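Local coordinates for protein sugar kinase, pfkB family (Thermotoga maritima, PDB 2AJR) that probably transfers a phosphate from ATP to a sugar phosphate, perhaps acting as a 1-phosphofructokinase of the pfkB family, at residues E109-I118 and I263-A271; K295-R306 and A317-V327. All blocks are in the same frame, centred on the assembly; numbering follows the deposited sequence.

Contact 1: E109-I118 and I263-A271; sequences EIIDEKNKTI and IDTSHLLGA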
# COMPACT_ATOMS: atom_id res chain seq x y z
N GLU A 109 -0.74 -1.42 7.52
CA GLU A 109 -0.31 -1.59 8.90
C GLU A 109 0.97 -2.41 8.90
O GLU A 109 0.98 -3.55 8.45
CB GLU A 109 -1.39 -2.26 9.75
CG GLU A 109 -2.77 -1.53 9.76
CD GLU A 109 -3.73 -2.05 8.69
OE1 GLU A 109 -3.53 -3.17 8.19
OE2 GLU A 109 -4.70 -1.34 8.33
N ILE A 110 2.06 -1.81 9.36
CA ILE A 110 3.34 -2.48 9.51
C ILE A 110 3.53 -2.83 10.99
O ILE A 110 3.49 -1.95 11.85
CB ILE A 110 4.49 -1.59 8.99
CG1 ILE A 110 4.23 -1.21 7.52
CG2 ILE A 110 5.84 -2.30 9.15
CD1 ILE A 110 4.98 0.00 7.04
N ILE A 111 3.68 -4.11 11.28
CA ILE A 111 3.68 -4.59 12.66
C ILE A 111 5.03 -5.19 12.95
O ILE A 111 5.47 -6.09 12.23
CB ILE A 111 2.56 -5.60 12.86
CG1 ILE A 111 1.21 -4.88 12.69
CG2 ILE A 111 2.66 -6.23 14.23
CD1 ILE A 111 -0.00 -5.79 12.67
N ASP A 112 5.72 -4.63 13.94
CA ASP A 112 7.07 -5.07 14.35
C ASP A 112 6.93 -5.74 15.72
O ASP A 112 6.89 -5.07 16.76
CB ASP A 112 8.04 -3.87 14.40
CG ASP A 112 9.46 -4.25 14.83
OD1 ASP A 112 9.71 -5.41 15.25
OD2 ASP A 112 10.35 -3.37 14.72
N GLU A 113 6.84 -7.06 15.72
CA GLU A 113 6.50 -7.82 16.93
C GLU A 113 7.63 -7.80 17.96
O GLU A 113 7.37 -7.89 19.16
CB GLU A 113 6.15 -9.27 16.58
CG GLU A 113 4.88 -9.76 17.27
CD GLU A 113 4.76 -11.27 17.29
OE1 GLU A 113 5.47 -11.95 16.51
OE2 GLU A 113 3.93 -11.76 18.10
N LYS A 114 8.88 -7.69 17.49
CA LYS A 114 10.04 -7.61 18.36
C LYS A 114 10.05 -6.31 19.18
O LYS A 114 10.22 -6.35 20.41
CB LYS A 114 11.32 -7.72 17.54
CG LYS A 114 12.59 -7.56 18.36
CD LYS A 114 13.84 -7.73 17.51
CE LYS A 114 15.06 -7.10 18.18
NZ LYS A 114 16.27 -7.17 17.32
N ASN A 115 9.87 -5.17 18.52
CA ASN A 115 9.94 -3.87 19.19
C ASN A 115 8.57 -3.36 19.63
O ASN A 115 8.43 -2.23 20.08
CB ASN A 115 10.59 -2.83 18.27
CG ASN A 115 12.05 -3.11 18.02
OD1 ASN A 115 12.92 -2.70 18.79
ND2 ASN A 115 12.34 -3.80 16.92
N LYS A 116 7.55 -4.22 19.50
CA LYS A 116 6.15 -3.87 19.76
C LYS A 116 5.77 -2.53 19.14
O LYS A 116 5.53 -1.56 19.86
CB LYS A 116 5.84 -3.87 21.28
CG LYS A 116 6.37 -5.08 22.05
CD LYS A 116 5.68 -6.37 21.65
CE LYS A 116 6.25 -7.60 22.36
NZ LYS A 116 5.81 -8.86 21.65
N THR A 117 5.73 -2.48 17.81
CA THR A 117 5.32 -1.25 17.12
C THR A 117 4.33 -1.53 15.97
O THR A 117 4.45 -2.54 15.30
CB THR A 117 6.53 -0.42 16.59
OG1 THR A 117 7.13 -1.08 15.47
CG2 THR A 117 7.59 -0.21 17.69
N ILE A 118 3.35 -0.65 15.83
CA ILE A 118 2.45 -0.58 14.68
C ILE A 118 2.68 0.81 14.07
O ILE A 118 2.50 1.85 14.74
CB ILE A 118 0.91 -0.71 15.04
CG1 ILE A 118 0.66 -1.73 16.15
CG2 ILE A 118 0.06 -1.15 13.84
CD1 ILE A 118 -0.87 -1.93 16.52
N ILE A 263 -1.08 -6.02 27.75
CA ILE A 263 -1.40 -6.57 26.45
C ILE A 263 -0.33 -6.10 25.46
O ILE A 263 0.43 -5.16 25.73
CB ILE A 263 -2.83 -6.19 25.95
CG1 ILE A 263 -2.93 -4.74 25.46
CG2 ILE A 263 -3.87 -6.43 27.05
CD1 ILE A 263 -2.54 -3.72 26.46
N ASP A 264 -0.26 -6.78 24.33
CA ASP A 264 0.73 -6.47 23.31
C ASP A 264 0.16 -5.39 22.39
O ASP A 264 -0.72 -5.65 21.57
CB ASP A 264 1.06 -7.76 22.54
CG ASP A 264 2.29 -7.64 21.67
OD1 ASP A 264 2.50 -6.55 21.09
OD2 ASP A 264 3.04 -8.65 21.57
N THR A 265 0.66 -4.17 22.53
CA THR A 265 0.08 -3.05 21.80
C THR A 265 0.28 -3.17 20.29
O THR A 265 -0.42 -2.51 19.52
CB THR A 265 0.64 -1.71 22.31
OG1 THR A 265 2.06 -1.70 22.19
CG2 THR A 265 0.24 -1.50 23.77
N SER A 266 1.19 -4.03 19.86
CA SER A 266 1.36 -4.31 18.44
C SER A 266 0.32 -5.30 17.88
O SER A 266 0.14 -5.40 16.66
CB SER A 266 2.79 -4.80 18.14
OG SER A 266 3.01 -6.12 18.62
N HIS A 267 -0.36 -6.02 18.76
CA HIS A 267 -1.35 -7.02 18.35
C HIS A 267 -2.77 -6.45 18.34
O HIS A 267 -3.74 -7.21 18.27
CB HIS A 267 -1.31 -8.23 19.29
CG HIS A 267 -0.05 -9.05 19.21
ND1 HIS A 267 0.09 -10.24 19.88
CD2 HIS A 267 1.10 -8.85 18.52
CE1 HIS A 267 1.29 -10.73 19.63
NE2 HIS A 267 1.92 -9.92 18.80
N LEU A 268 -2.90 -5.13 18.38
CA LEU A 268 -4.18 -4.47 18.63
C LEU A 268 -5.07 -4.24 17.42
O LEU A 268 -6.23 -3.82 17.58
CB LEU A 268 -3.95 -3.10 19.27
CG LEU A 268 -3.84 -3.00 20.78
CD1 LEU A 268 -3.43 -1.59 21.12
CD2 LEU A 268 -5.16 -3.36 21.44
N LEU A 269 -4.56 -4.44 16.20
CA LEU A 269 -5.39 -4.09 15.05
C LEU A 269 -6.70 -4.87 15.09
O LEU A 269 -6.69 -6.10 15.06
CB LEU A 269 -4.68 -4.36 13.74
CG LEU A 269 -5.50 -3.96 12.52
CD1 LEU A 269 -5.67 -2.43 12.44
CD2 LEU A 269 -4.86 -4.52 11.27
N GLY A 270 -7.81 -4.14 15.16
CA GLY A 270 -9.15 -4.73 15.05
C GLY A 270 -9.76 -5.26 16.34
O GLY A 270 -10.88 -5.81 16.31
N ALA A 271 -9.05 -5.10 17.45
CA ALA A 271 -9.50 -5.58 18.76
C ALA A 271 -10.82 -4.95 19.19
O ALA A 271 -11.66 -5.60 19.83
CB ALA A 271 -8.42 -5.31 19.83

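Contact 2: K295-R306 and A317-V327; sequences KFGFASALAATR and AIKKEYDHFTV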
# COMPACT_ATOMS: atom_id res chain seq x y z
N LYS A 295 -18.44 -7.22 29.59
CA LYS A 295 -17.45 -8.20 30.05
C LYS A 295 -17.11 -9.20 28.96
O LYS A 295 -15.96 -9.57 28.78
CB LYS A 295 -17.95 -8.96 31.29
CG LYS A 295 -17.79 -8.17 32.60
CD LYS A 295 -18.62 -8.75 33.76
CE LYS A 295 -18.06 -10.07 34.28
NZ LYS A 295 -18.90 -10.64 35.37
N PHE A 296 -18.14 -9.65 28.26
CA PHE A 296 -17.95 -10.58 27.16
C PHE A 296 -17.23 -9.86 26.02
O PHE A 296 -16.37 -10.44 25.36
CB PHE A 296 -19.29 -11.15 26.70
CG PHE A 296 -19.15 -12.28 25.71
CD1 PHE A 296 -18.96 -13.58 26.15
CD2 PHE A 296 -19.22 -12.04 24.35
CE1 PHE A 296 -18.84 -14.62 25.25
CE2 PHE A 296 -19.10 -13.07 23.45
CZ PHE A 296 -18.90 -14.37 23.90
N GLY A 297 -17.58 -8.60 25.79
CA GLY A 297 -16.92 -7.79 24.79
C GLY A 297 -15.44 -7.69 25.11
O GLY A 297 -14.60 -7.87 24.22
N PHE A 298 -15.13 -7.44 26.38
CA PHE A 298 -13.75 -7.26 26.83
C PHE A 298 -12.97 -8.55 26.61
O PHE A 298 -11.85 -8.51 26.14
CB PHE A 298 -13.70 -6.82 28.31
CG PHE A 298 -12.37 -6.24 28.73
CD1 PHE A 298 -11.35 -7.07 29.18
CD2 PHE A 298 -12.14 -4.88 28.67
CE1 PHE A 298 -10.12 -6.54 29.56
CE2 PHE A 298 -10.92 -4.34 29.04
CZ PHE A 298 -9.91 -5.17 29.49
N ALA A 299 -13.59 -9.68 26.91
CA ALA A 299 -12.99 -10.99 26.67
C ALA A 299 -12.59 -11.16 25.20
O ALA A 299 -11.49 -11.62 24.91
CB ALA A 299 -13.95 -12.10 27.09
N SER A 300 -13.48 -10.79 24.28
CA SER A 300 -13.19 -10.92 22.85
C SER A 300 -12.01 -10.04 22.46
O SER A 300 -11.09 -10.51 21.77
CB SER A 300 -14.42 -10.58 22.00
OG SER A 300 -15.58 -11.25 22.48
N ALA A 301 -12.05 -8.78 22.91
CA ALA A 301 -10.98 -7.84 22.64
C ALA A 301 -9.66 -8.46 23.06
O ALA A 301 -8.71 -8.44 22.29
CB ALA A 301 -11.22 -6.52 23.38
N LEU A 302 -9.61 -9.03 24.26
CA LEU A 302 -8.38 -9.63 24.74
C LEU A 302 -7.97 -10.74 23.80
O LEU A 302 -6.79 -10.85 23.47
CB LEU A 302 -8.51 -10.19 26.18
CG LEU A 302 -8.40 -9.13 27.29
CD1 LEU A 302 -8.64 -9.74 28.64
CD2 LEU A 302 -7.05 -8.41 27.25
N ALA A 303 -8.94 -11.55 23.38
CA ALA A 303 -8.67 -12.68 22.50
C ALA A 303 -8.08 -12.18 21.19
O ALA A 303 -7.12 -12.75 20.67
CB ALA A 303 -9.94 -13.47 22.24
N ALA A 304 -8.63 -11.09 20.67
CA ALA A 304 -8.13 -10.52 19.43
C ALA A 304 -6.65 -10.16 19.52
O ALA A 304 -5.92 -10.30 18.54
CB ALA A 304 -8.94 -9.30 19.03
N THR A 305 -6.20 -9.73 20.68
CA THR A 305 -4.80 -9.34 20.83
C THR A 305 -3.84 -10.53 20.91
O THR A 305 -2.64 -10.35 20.84
CB THR A 305 -4.57 -8.52 22.10
OG1 THR A 305 -4.51 -9.40 23.22
CG2 THR A 305 -5.68 -7.50 22.30
N ARG A 306 -4.33 -11.74 21.06
CA ARG A 306 -3.39 -12.85 21.22
C ARG A 306 -2.62 -13.18 19.96
O ARG A 306 -1.71 -13.99 20.03
CB ARG A 306 -4.06 -14.13 21.75
CG ARG A 306 -4.73 -13.98 23.11
CD ARG A 306 -3.93 -13.10 24.04
NE ARG A 306 -4.56 -12.94 25.34
CZ ARG A 306 -4.17 -12.07 26.27
NH1 ARG A 306 -3.12 -11.28 26.06
NH2 ARG A 306 -4.82 -12.00 27.43
N ALA A 317 -11.88 -19.27 22.02
CA ALA A 317 -10.79 -18.33 22.30
C ALA A 317 -11.25 -17.17 23.19
O ALA A 317 -10.44 -16.57 23.92
CB ALA A 317 -10.19 -17.81 20.99
N ILE A 318 -12.55 -16.85 23.12
CA ILE A 318 -13.15 -15.79 23.93
C ILE A 318 -13.31 -16.24 25.39
O ILE A 318 -12.89 -15.54 26.30
CB ILE A 318 -14.52 -15.35 23.38
CG1 ILE A 318 -14.33 -14.63 22.04
CG2 ILE A 318 -15.23 -14.44 24.36
CD1 ILE A 318 -15.60 -14.36 21.30
N LYS A 319 -13.92 -17.40 25.60
CA LYS A 319 -14.12 -17.94 26.95
C LYS A 319 -12.81 -18.10 27.73
O LYS A 319 -12.80 -17.94 28.95
CB LYS A 319 -14.86 -19.30 26.89
CG LYS A 319 -16.38 -19.19 26.70
CD LYS A 319 -17.04 -20.55 26.72
CE LYS A 319 -18.57 -20.46 26.82
NZ LYS A 319 -19.20 -21.75 27.28
N LYS A 320 -11.72 -18.42 27.02
CA LYS A 320 -10.38 -18.54 27.62
C LYS A 320 -9.88 -17.28 28.32
O LYS A 320 -8.97 -17.33 29.13
CB LYS A 320 -9.36 -18.94 26.55
CG LYS A 320 -9.28 -20.44 26.29
CD LYS A 320 -8.57 -20.75 24.98
CE LYS A 320 -8.33 -22.25 24.82
NZ LYS A 320 -8.10 -22.67 23.40
N GLU A 321 -10.47 -16.14 27.97
CA GLU A 321 -10.03 -14.87 28.49
C GLU A 321 -10.79 -14.46 29.74
O GLU A 321 -10.45 -13.44 30.34
CB GLU A 321 -10.18 -13.79 27.42
CG GLU A 321 -9.35 -14.01 26.16
CD GLU A 321 -7.85 -14.04 26.43
OE1 GLU A 321 -7.40 -13.61 27.52
OE2 GLU A 321 -7.11 -14.50 25.53
N TYR A 322 -11.80 -15.23 30.14
CA TYR A 322 -12.58 -14.85 31.33
C TYR A 322 -11.72 -14.83 32.59
O TYR A 322 -12.05 -14.17 33.57
CB TYR A 322 -13.84 -15.72 31.49
CG TYR A 322 -15.09 -14.96 31.09
CD1 TYR A 322 -15.48 -14.84 29.74
CD2 TYR A 322 -15.85 -14.29 32.06
CE1 TYR A 322 -16.62 -14.10 29.39
CE2 TYR A 322 -16.99 -13.55 31.71
CZ TYR A 322 -17.38 -13.46 30.38
OH TYR A 322 -18.50 -12.72 30.06
N ASP A 323 -10.60 -15.52 32.51
CA ASP A 323 -9.62 -15.60 33.58
C ASP A 323 -8.76 -14.33 33.76
O ASP A 323 -8.23 -14.10 34.83
CB ASP A 323 -8.67 -16.76 33.24
CG ASP A 323 -8.26 -17.56 34.45
OD1 ASP A 323 -7.94 -16.96 35.51
OD2 ASP A 323 -8.23 -18.81 34.31
N HIS A 324 -8.63 -13.54 32.71
CA HIS A 324 -7.56 -12.54 32.63
C HIS A 324 -8.06 -11.10 32.74
O HIS A 324 -7.43 -10.21 32.20
CB HIS A 324 -6.80 -12.69 31.30
CG HIS A 324 -6.22 -14.06 31.08
ND1 HIS A 324 -6.56 -14.85 30.00
CD2 HIS A 324 -5.33 -14.77 31.80
CE1 HIS A 324 -5.90 -15.99 30.07
NE2 HIS A 324 -5.15 -15.97 31.15
N PHE A 325 -9.17 -10.87 33.42
CA PHE A 325 -9.58 -9.51 33.72
C PHE A 325 -10.37 -9.41 35.01
O PHE A 325 -10.94 -10.40 35.46
CB PHE A 325 -10.35 -8.89 32.54
CG PHE A 325 -11.68 -9.53 32.25
CD1 PHE A 325 -12.82 -9.12 32.93
CD2 PHE A 325 -11.80 -10.50 31.27
CE1 PHE A 325 -14.05 -9.69 32.67
CE2 PHE A 325 -13.03 -11.08 30.99
CZ PHE A 325 -14.16 -10.67 31.69
N THR A 326 -10.39 -8.23 35.61
CA THR A 326 -11.16 -7.99 36.83
C THR A 326 -12.24 -6.98 36.53
O THR A 326 -12.14 -6.23 35.58
CB THR A 326 -10.27 -7.49 38.03
OG1 THR A 326 -9.56 -6.30 37.69
CG2 THR A 326 -9.25 -8.56 38.47
N VAL A 327 -13.29 -6.98 37.35
CA VAL A 327 -14.29 -5.91 37.35
C VAL A 327 -14.33 -5.27 38.74
O VAL A 327 -14.44 -5.97 39.74
CB VAL A 327 -15.73 -6.43 37.03
CG1 VAL A 327 -16.71 -5.24 36.92
CG2 VAL A 327 -15.74 -7.29 35.77

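Contact 1: E109-I118 and I263-A271
Lys116 and Asp264 make the salt bridge of this contact, their side chains crossing at about a right angle. NZ of Lys116 lies 2.8 Å from OD2 of Asp264, on the syn side of the carboxylate but tilted from its plane. The lysine chain bends at chi2 (-67°), which also lets NZ bond to the carbonyl O of Glu113, 3.1 Å away. OD1 of Asp264 is kept for its own loop: it accepts from OG of Ser266 at 2.6 Å and from the backbone N of Ser266 in an Asx turn. An alanine in place of Asp264 would probably leave the Lys116 ammonium without its charge mate and Ser266 OG free to turn.

A second polar link joins Glu113 to His267. NE2 of the imidazole donates to OE2 of Glu113 at 2.8 Å; the acceptor lies close to the ring plane, but the hydrogen bond is bent (N-H...O 131°) and meets OE2 on its anti side. OD2 of Asp264 lies above one face of the ring, toward the rim.

Hairpin 105-112/117-122, with a G1 beta bulge at its turn, belongs to the small four-stranded sheet, consistent with the lid of pfkB-family kinases; Thr117 packs on Asn35 of the second subunit. Apolar packing brings CD1 of Ile118 within 4.3 Å of CB of Leu268. Separately, methyl CD2 of Leu269 crosses Glu109 at about a right angle.

His267 is a magnesium-site residue, but its side chain stays about 4 Å from the ion, probably no direct ligand. ND1 bonds to Thr305 O, so both ring nitrogens are engaged and the imidazole is fixed in rotation, tying the hairpin turn to the 263-271 loop.

Contact 2: K295-R306 and A317-V327
The C-terminal end of the pfkB kinase chain, from helix 315-319 to the edge strand 325-329, packs here on helix 290-304. Ile318 sets CG2 over one face of the Phe296 ring, a CH-pi contact 4.0 Å from the centroid, while its CD1 lies 3.3 Å from OG of Ser300. That hydroxyl bonds back to the carbonyl O of Phe296, one turn earlier. Tyr322 then crosses Phe296 at about a right angle, with CD1 of Phe296 near the plane of the tyrosine ring at its edge.

Small residues let the chain come close. Ala299 fits its CB between Ile318, Tyr322 and Phe325, and CB of Ala303 meets the carbonyl O of Ala317 at 3.6 Å.

Strand 325-329 is the last strand at one edge of the large mixed sheet of this ribokinase-clan fold, and it runs nearly antiparallel to the helix segment (159°), their axes 10.3 Å apart at closest. Phe325, whose CG stands between the backbone N and the carbonyl carbon (chi1 67°), points inward from it. Its ring and that of Phe298 are oblique, with centroids 5.5 Å apart. CD1 of Leu302 and the aliphatic chain of Lys295 also border the Phe325 ring; CG2 of Val327 touches CD of Lys295, whose ammonium pairs with Glu292.

Beyond Ala304, Arg306 grips Glu321 side-on in a salt bridge. NE donates to OE2 and NH2 to OE1, each at 3.0 Å and nearly straight, with the two oxygens near the guanidinium plane although that plane is turned 43° from the carboxylate. ND1 of His324 reaches OE1 from the opposite face at 2.9 Å, so two donors hold this oxygen of the buried glutamate.

How the contacts relate
The two contacts follow one another along the chain, contact 1 closing before contact 2 opens, and their centres lie 18 Å apart. Contact 1 joins the small four-stranded sheet to the loop leading into helix 271-286; contact 2 packs helix 290-304 against the chain's end, at the edge of the large sheet. They touch where His267 reaches the Thr305 carbonyl and where Ala271 and Ile263 pack on Ala301, Ala304 and Leu302. His267 and Ala304, one from each contact, belong with Arg307 and Glu309 to the observed magnesium site, which is consistent with a metal site near the junction of the small sheet and the main body of the fold.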